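PDB 5F7U: cycloalternan-forming enzyme from Listeria monocytogenes serovar 1/2a, which is a multidomain member of glycoside hydrolase family 31, with a TIM-barrel domain flanked by beta-rich domains and a C-terminal family 6 carbohydrate-binding module. Local coordinates for residues G964-F978 and V1043-D1057. The protein carries 1 engineered substitution. Sequence-based numbering, arbitrary orientation.
With MG (magnesium ion), chain G; GLC (alpha-D-glucopyranose), chain D; GLC (alpha-D-glucopyranose), chain B.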
loop_
_atom_site.group_PDB
_atom_site.type_symbol
_atom_site.label_atom_id
_atom_site.label_comp_id
_atom_site.label_asym_id
_atom_site.label_seq_id
_atom_site.Cartn_x
_atom_site.Cartn_y
_atom_site.Cartn_z
ATOM N N GLY A 964 -0.672 38.838 5.810
ATOM C CA GLY A 964 -1.317 40.158 5.843
ATOM C C GLY A 964 -2.270 40.318 7.016
ATOM O O GLY A 964 -1.985 39.872 8.148
ATOM N N PHE A 965 -3.405 40.950 6.714
ATOM C CA PHE A 965 -4.425 41.325 7.692
ATOM C C PHE A 965 -5.768 41.509 6.993
ATOM O O PHE A 965 -5.820 41.677 5.771
ATOM C CB PHE A 965 -4.022 42.612 8.440
ATOM C CG PHE A 965 -3.613 43.753 7.534
ATOM C CD1 PHE A 965 -4.575 44.599 6.974
ATOM C CD2 PHE A 965 -2.255 43.998 7.261
ATOM C CE1 PHE A 965 -4.201 45.667 6.169
ATOM C CE2 PHE A 965 -1.880 45.058 6.434
ATOM C CZ PHE A 965 -2.854 45.891 5.891
ATOM N N VAL A 966 -6.840 41.505 7.778
ATOM C CA VAL A 966 -8.177 41.836 7.297
ATOM C C VAL A 966 -8.314 43.363 7.351
ATOM O O VAL A 966 -8.043 43.966 8.392
ATOM C CB VAL A 966 -9.246 41.114 8.148
ATOM C CG1 VAL A 966 -10.640 41.649 7.866
ATOM C CG2 VAL A 966 -9.197 39.623 7.867
ATOM N N ALA A 967 -8.709 43.983 6.236
ATOM C CA ALA A 967 -8.667 45.458 6.108
ATOM C C ALA A 967 -10.010 46.168 6.325
ATOM O O ALA A 967 -11.026 45.786 5.718
ATOM C CB ALA A 967 -8.093 45.845 4.752
ATOM N N GLY A 968 -10.005 47.214 7.162
ATOM C CA GLY A 968 -11.188 48.093 7.339
ATOM C C GLY A 968 -12.209 47.465 8.282
ATOM O O GLY A 968 -12.359 47.903 9.430
ATOM N N PHE A 969 -12.936 46.457 7.785
ATOM C CA PHE A 969 -13.798 45.631 8.626
ATOM C C PHE A 969 -14.768 46.544 9.415
ATOM O O PHE A 969 -15.000 46.363 10.617
ATOM C CB PHE A 969 -12.875 44.735 9.491
ATOM C CG PHE A 969 -13.572 43.831 10.474
ATOM C CD1 PHE A 969 -14.835 43.280 10.222
ATOM C CD2 PHE A 969 -12.914 43.481 11.654
ATOM C CE1 PHE A 969 -15.436 42.432 11.153
ATOM C CE2 PHE A 969 -13.503 42.629 12.574
ATOM C CZ PHE A 969 -14.767 42.102 12.325
ATOM N N ASP A 970 -15.346 47.515 8.699
ATOM C CA ASP A 970 -15.962 48.685 9.331
ATOM C C ASP A 970 -17.421 48.953 8.958
ATOM O O ASP A 970 -17.907 50.086 9.077
ATOM C CB ASP A 970 -15.100 49.917 9.061
ATOM C CG ASP A 970 -15.085 50.326 7.593
ATOM O OD1 ASP A 970 -15.195 49.452 6.700
ATOM O OD2 ASP A 970 -14.964 51.541 7.332
ATOM N N ALA A 971 -18.121 47.918 8.512
ATOM C CA ALA A 971 -19.531 48.051 8.148
ATOM C C ALA A 971 -20.319 46.899 8.743
ATOM O O ALA A 971 -19.769 45.818 8.972
ATOM C CB ALA A 971 -19.694 48.101 6.631
ATOM N N GLU A 972 -21.601 47.134 9.014
ATOM C CA GLU A 972 -22.488 46.076 9.527
ATOM C C GLU A 972 -22.534 44.882 8.571
ATOM O O GLU A 972 -22.364 45.044 7.358
ATOM C CB GLU A 972 -23.896 46.617 9.761
ATOM C CG GLU A 972 -23.992 47.624 10.890
ATOM C CD GLU A 972 -25.425 47.999 11.204
ATOM O OE1 GLU A 972 -25.811 49.144 10.916
ATOM O OE2 GLU A 972 -26.169 47.142 11.734
ATOM N N LYS A 973 -22.746 43.695 9.139
ATOM C CA LYS A 973 -22.774 42.406 8.413
ATOM C C LYS A 973 -21.388 41.940 7.908
ATOM O O LYS A 973 -21.270 40.946 7.177
ATOM C CB LYS A 973 -23.851 42.387 7.304
ATOM C CG LYS A 973 -25.258 42.661 7.821
ATOM C CD LYS A 973 -26.345 42.452 6.766
ATOM C CE LYS A 973 -26.742 40.980 6.607
ATOM N NZ LYS A 973 -27.364 40.365 7.822
ATOM N N GLU A 974 -20.344 42.645 8.332
ATOM C CA GLU A 974 -18.975 42.209 8.099
ATOM C C GLU A 974 -18.504 41.406 9.305
ATOM O O GLU A 974 -18.736 41.808 10.452
ATOM C CB GLU A 974 -18.061 43.399 7.837
ATOM C CG GLU A 974 -18.428 44.158 6.559
ATOM C CD GLU A 974 -17.438 45.251 6.186
ATOM O OE1 GLU A 974 -16.505 45.541 6.964
ATOM O OE2 GLU A 974 -17.594 45.839 5.098
ATOM N N ALA A 975 -17.867 40.269 9.039
ATOM C CA ALA A 975 -17.440 39.342 10.104
ATOM C C ALA A 975 -16.148 38.600 9.767
ATOM O O ALA A 975 -15.851 38.353 8.589
ATOM C CB ALA A 975 -18.552 38.347 10.414
ATOM N N VAL A 976 -15.388 38.266 10.817
ATOM C CA VAL A 976 -14.206 37.397 10.720
ATOM C C VAL A 976 -14.441 36.269 11.733
ATOM O O VAL A 976 -14.594 36.532 12.926
ATOM C CB VAL A 976 -12.878 38.153 11.031
ATOM C CG1 VAL A 976 -11.668 37.237 10.878
ATOM C CG2 VAL A 976 -12.703 39.365 10.125
ATOM N N GLU A 977 -14.489 35.029 11.247
ATOM C CA GLU A 977 -14.759 33.863 12.099
ATOM C C GLU A 977 -13.521 32.974 12.188
ATOM O O GLU A 977 -12.913 32.634 11.166
ATOM C CB GLU A 977 -15.977 33.084 11.589
ATOM C CG GLU A 977 -16.308 31.824 12.394
ATOM C CD GLU A 977 -17.635 31.156 12.020
ATOM O OE1 GLU A 977 -18.416 31.704 11.214
ATOM O OE2 GLU A 977 -17.909 30.055 12.553
ATOM N N PHE A 978 -13.154 32.623 13.423
ATOM C CA PHE A 978 -12.005 31.768 13.721
ATOM C C PHE A 978 -12.470 30.437 14.303
ATOM O O PHE A 978 -13.492 30.365 15.019
ATOM C CB PHE A 978 -11.091 32.408 14.775
ATOM C CG PHE A 978 -10.426 33.700 14.347
ATOM C CD1 PHE A 978 -11.075 34.932 14.496
ATOM C CD2 PHE A 978 -9.122 33.695 13.846
ATOM C CE1 PHE A 978 -10.448 36.122 14.127
ATOM C CE2 PHE A 978 -8.494 34.886 13.466
ATOM C CZ PHE A 978 -9.158 36.102 13.609
ATOM N N VAL A 1043 -16.205 34.484 16.726
ATOM C CA VAL A 1043 -16.687 35.369 15.661
ATOM C C VAL A 1043 -16.502 36.824 16.064
ATOM O O VAL A 1043 -17.035 37.274 17.081
ATOM C CB VAL A 1043 -18.185 35.127 15.310
ATOM C CG1 VAL A 1043 -18.591 35.958 14.096
ATOM C CG2 VAL A 1043 -18.486 33.649 15.067
ATOM N N PHE A 1044 -15.741 37.554 15.260
ATOM C CA PHE A 1044 -15.663 39.004 15.379
ATOM C C PHE A 1044 -16.661 39.592 14.383
ATOM O O PHE A 1044 -16.693 39.189 13.218
ATOM C CB PHE A 1044 -14.251 39.488 15.067
ATOM C CG PHE A 1044 -13.247 39.145 16.121
ATOM C CD1 PHE A 1044 -12.711 37.851 16.215
ATOM C CD2 PHE A 1044 -12.797 40.127 17.002
ATOM C CE1 PHE A 1044 -11.775 37.540 17.203
ATOM C CE2 PHE A 1044 -11.859 39.822 17.989
ATOM C CZ PHE A 1044 -11.347 38.528 18.090
ATOM N N ASP A 1045 -17.474 40.520 14.870
ATOM C CA ASP A 1045 -18.546 41.175 14.115
ATOM C C ASP A 1045 -18.386 42.684 14.179
ATOM O O ASP A 1045 -17.881 43.209 15.168
ATOM C CB ASP A 1045 -19.887 40.867 14.788
ATOM C CG ASP A 1045 -20.734 39.927 13.993
ATOM O OD1 ASP A 1045 -20.190 39.069 13.253
ATOM O OD2 ASP A 1045 -21.972 40.039 14.106
ATOM N N PHE A 1046 -18.854 43.378 13.141
ATOM C CA PHE A 1046 -19.120 44.814 13.252
ATOM C C PHE A 1046 -20.628 44.960 13.296
ATOM O O PHE A 1046 -21.312 44.699 12.312
ATOM C CB PHE A 1046 -18.527 45.584 12.072
ATOM C CG PHE A 1046 -18.636 47.088 12.199
ATOM C CD1 PHE A 1046 -19.850 47.747 11.967
ATOM C CD2 PHE A 1046 -17.520 47.847 12.539
ATOM C CE1 PHE A 1046 -19.947 49.132 12.073
ATOM C CE2 PHE A 1046 -17.609 49.234 12.647
ATOM C CZ PHE A 1046 -18.819 49.872 12.414
ATOM N N GLU A 1047 -21.149 45.347 14.449
ATOM C CA GLU A 1047 -22.586 45.495 14.600
ATOM C C GLU A 1047 -22.992 46.959 14.656
ATOM O O GLU A 1047 -22.138 47.844 14.525
ATOM C CB GLU A 1047 -23.084 44.695 15.792
ATOM C CG GLU A 1047 -22.937 43.211 15.519
ATOM C CD GLU A 1047 -23.493 42.320 16.592
ATOM O OE1 GLU A 1047 -23.271 41.100 16.458
ATOM O OE2 GLU A 1047 -24.132 42.810 17.552
ATOM N N ALA A 1048 -24.292 47.210 14.817
ATOM C CA ALA A 1048 -24.827 48.576 14.782
ATOM C C ALA A 1048 -24.216 49.505 15.843
ATOM O O ALA A 1048 -23.999 50.686 15.577
ATOM C CB ALA A 1048 -26.348 48.565 14.866
ATOM N N ASP A 1049 -23.911 48.962 17.021
ATOM C CA ASP A 1049 -23.280 49.746 18.085
ATOM C C ASP A 1049 -21.737 49.682 18.068
ATOM O O ASP A 1049 -21.085 50.006 19.064
ATOM C CB ASP A 1049 -23.870 49.379 19.464
ATOM C CG ASP A 1049 -23.600 47.934 19.882
ATOM O OD1 ASP A 1049 -23.152 47.091 19.062
ATOM O OD2 ASP A 1049 -23.846 47.632 21.069
ATOM N N ASP A 1050 -21.165 49.256 16.942
ATOM C CA ASP A 1050 -19.724 49.275 16.765
ATOM C C ASP A 1050 -19.276 50.476 15.943
ATOM O O ASP A 1050 -20.089 51.131 15.278
ATOM C CB ASP A 1050 -19.224 47.953 16.169
ATOM C CG ASP A 1050 -19.209 46.835 17.184
ATOM O OD1 ASP A 1050 -18.757 47.071 18.324
ATOM O OD2 ASP A 1050 -19.634 45.716 16.834
ATOM N N THR A 1051 -17.984 50.768 16.004
ATOM C CA THR A 1051 -17.468 51.973 15.376
ATOM C C THR A 1051 -16.046 51.827 14.824
ATOM O O THR A 1051 -15.240 51.045 15.345
ATOM C CB THR A 1051 -17.657 53.221 16.294
ATOM O OG1 THR A 1051 -17.546 54.411 15.510
ATOM C CG2 THR A 1051 -16.653 53.269 17.428
ATOM N N ALA A 1052 -15.789 52.561 13.735
ATOM C CA ALA A 1052 -14.452 52.820 13.184
ATOM C C ALA A 1052 -13.805 51.656 12.456
ATOM O O ALA A 1052 -14.084 50.486 12.733
ATOM C CB ALA A 1052 -13.511 53.387 14.243
ATOM N N GLY A 1053 -12.940 52.001 11.502
ATOM C CA GLY A 1053 -12.180 51.012 10.758
ATOM C C GLY A 1053 -10.962 50.554 11.525
ATOM O O GLY A 1053 -10.353 51.334 12.269
ATOM N N ILE A 1054 -10.626 49.274 11.344
ATOM C CA ILE A 1054 -9.406 48.686 11.890
ATOM C C ILE A 1054 -8.758 47.815 10.817
ATOM O O ILE A 1054 -9.425 47.395 9.869
ATOM C CB ILE A 1054 -9.651 47.822 13.171
ATOM C CG1 ILE A 1054 -10.360 46.485 12.861
ATOM C CG2 ILE A 1054 -10.404 48.605 14.228
ATOM C CD1 ILE A 1054 -10.375 45.497 14.022
ATOM N N ASN A 1055 -7.461 47.572 10.956
ATOM C CA ASN A 1055 -6.821 46.459 10.255
ATOM C C ASN A 1055 -6.577 45.378 11.282
ATOM O O ASN A 1055 -6.068 45.655 12.366
ATOM C CB ASN A 1055 -5.538 46.901 9.557
ATOM C CG ASN A 1055 -5.815 47.861 8.417
ATOM O OD1 ASN A 1055 -6.887 47.811 7.803
ATOM N ND2 ASN A 1055 -4.860 48.746 8.130
ATOM N N PHE A 1056 -6.983 44.156 10.955
ATOM C CA PHE A 1056 -7.035 43.066 11.941
ATOM C C PHE A 1056 -6.000 42.003 11.552
ATOM O O PHE A 1056 -6.165 41.301 10.560
ATOM C CB PHE A 1056 -8.483 42.550 11.980
ATOM C CG PHE A 1056 -8.776 41.479 13.020
ATOM C CD1 PHE A 1056 -7.902 41.175 14.075
ATOM C CD2 PHE A 1056 -9.997 40.803 12.950
ATOM C CE1 PHE A 1056 -8.238 40.182 15.012
ATOM C CE2 PHE A 1056 -10.337 39.819 13.873
ATOM C CZ PHE A 1056 -9.464 39.516 14.919
ATOM N N ASP A 1057 -4.916 41.925 12.322
ATOM C CA ASP A 1057 -3.785 41.052 11.986
ATOM C C ASP A 1057 -4.004 39.576 12.354
ATOM O O ASP A 1057 -3.911 38.688 11.506
ATOM C CB ASP A 1057 -2.496 41.557 12.649
ATOM C CG ASP A 1057 -1.258 40.786 12.190
ATOM O OD1 ASP A 1057 -1.310 40.054 11.158
ATOM O OD2 ASP A 1057 -0.234 40.920 12.884
HETATM MG MG MG G . -1.907 38.414 9.800
HETATM C C1 GLC D . -6.721 53.614 5.525
HETATM C C2 GLC D . -5.675 52.505 5.707
HETATM C C3 GLC D . -6.297 51.112 5.535
HETATM C C4 GLC D . -7.522 50.923 6.433
HETATM C C5 GLC D . -8.514 52.048 6.123
HETATM C C6 GLC D . -9.784 51.973 6.951
HETATM O O1 GLC D . -7.083 53.781 4.136
HETATM O O2 GLC D . -4.603 52.658 4.775
HETATM O O3 GLC D . -5.301 50.124 5.786
HETATM O O4 GLC D . -8.110 49.634 6.197
HETATM O O5 GLC D . -7.889 53.336 6.330
HETATM O O6 GLC D . -10.617 53.052 6.520
HETATM C C1 GLC B . -11.895 53.049 7.186
HETATM C C2 GLC B . -12.871 53.976 6.452
HETATM C C3 GLC B . -12.464 55.448 6.633
HETATM C C4 GLC B . -12.282 55.807 8.117
HETATM C C5 GLC B . -11.407 54.775 8.852
HETATM C C6 GLC B . -11.412 54.950 10.368
HETATM O O2 GLC B . -12.925 53.605 5.072
HETATM O O3 GLC B . -13.437 56.307 6.027
HETATM O O4 GLC B . -11.693 57.106 8.247
HETATM O O5 GLC B . -11.847 53.434 8.565
HETATM O O6 GLC B . -12.725 54.736 10.894
HETATM O O HOH W 1 -23.928 43.403 11.918
#
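Phe-1056 and Phe-978 meet between the two sheets of the family 6 carbohydrate-binding module, a beta-sandwich whose layers are joined here by both segments. CG of Phe-1056 lies anti to the backbone N (chi1 -176°), which carries the ring inward until Phe-1056 CZ lies 3.6 Å from Phe-978 CE1. The same Phe-1056 CZ rests over the centre of one face of the Phe-1044 ring, while Phe-978 meets Phe-1044 obliquely, planes 73° apart. Phe-969 continues this core: the CG2 methyl of Val-976 sits over the centre of one face of its ring, and Phe-969 CZ reaches Phe-1044 CB at 3.8 Å. Flat rings and a branched valine suit this tightly filled interior, and antiparallel bonds, such as Phe-1056 N to Val-966 O at 2.8 Å, hold the strands. Phe-1046 is also tightly packed, one face on the Asp-970 and Ala-971 backbone, the other on Asp-1050 CB.

Packing is looser at the turns, where exposed Glu-972 merely lies alongside Ala-1048 and a water links Lys-973 N to Phe-1046 O.

On the sugar side, Asn-1055 offers both acceptor and donor: its OD1 takes bonds from Gly-968 N (3.2 Å) and a glucose O4, its ND2 gives one to O3. Gly-964 O and Asp-1057 OD1 bind magnesium with Glu-942, Glu-944 and Thr-961; Asp-1057 OD2 salt-bridges Arg-994. This chemistry is consistent with an apolar core positioning polar groups for glycan and metal.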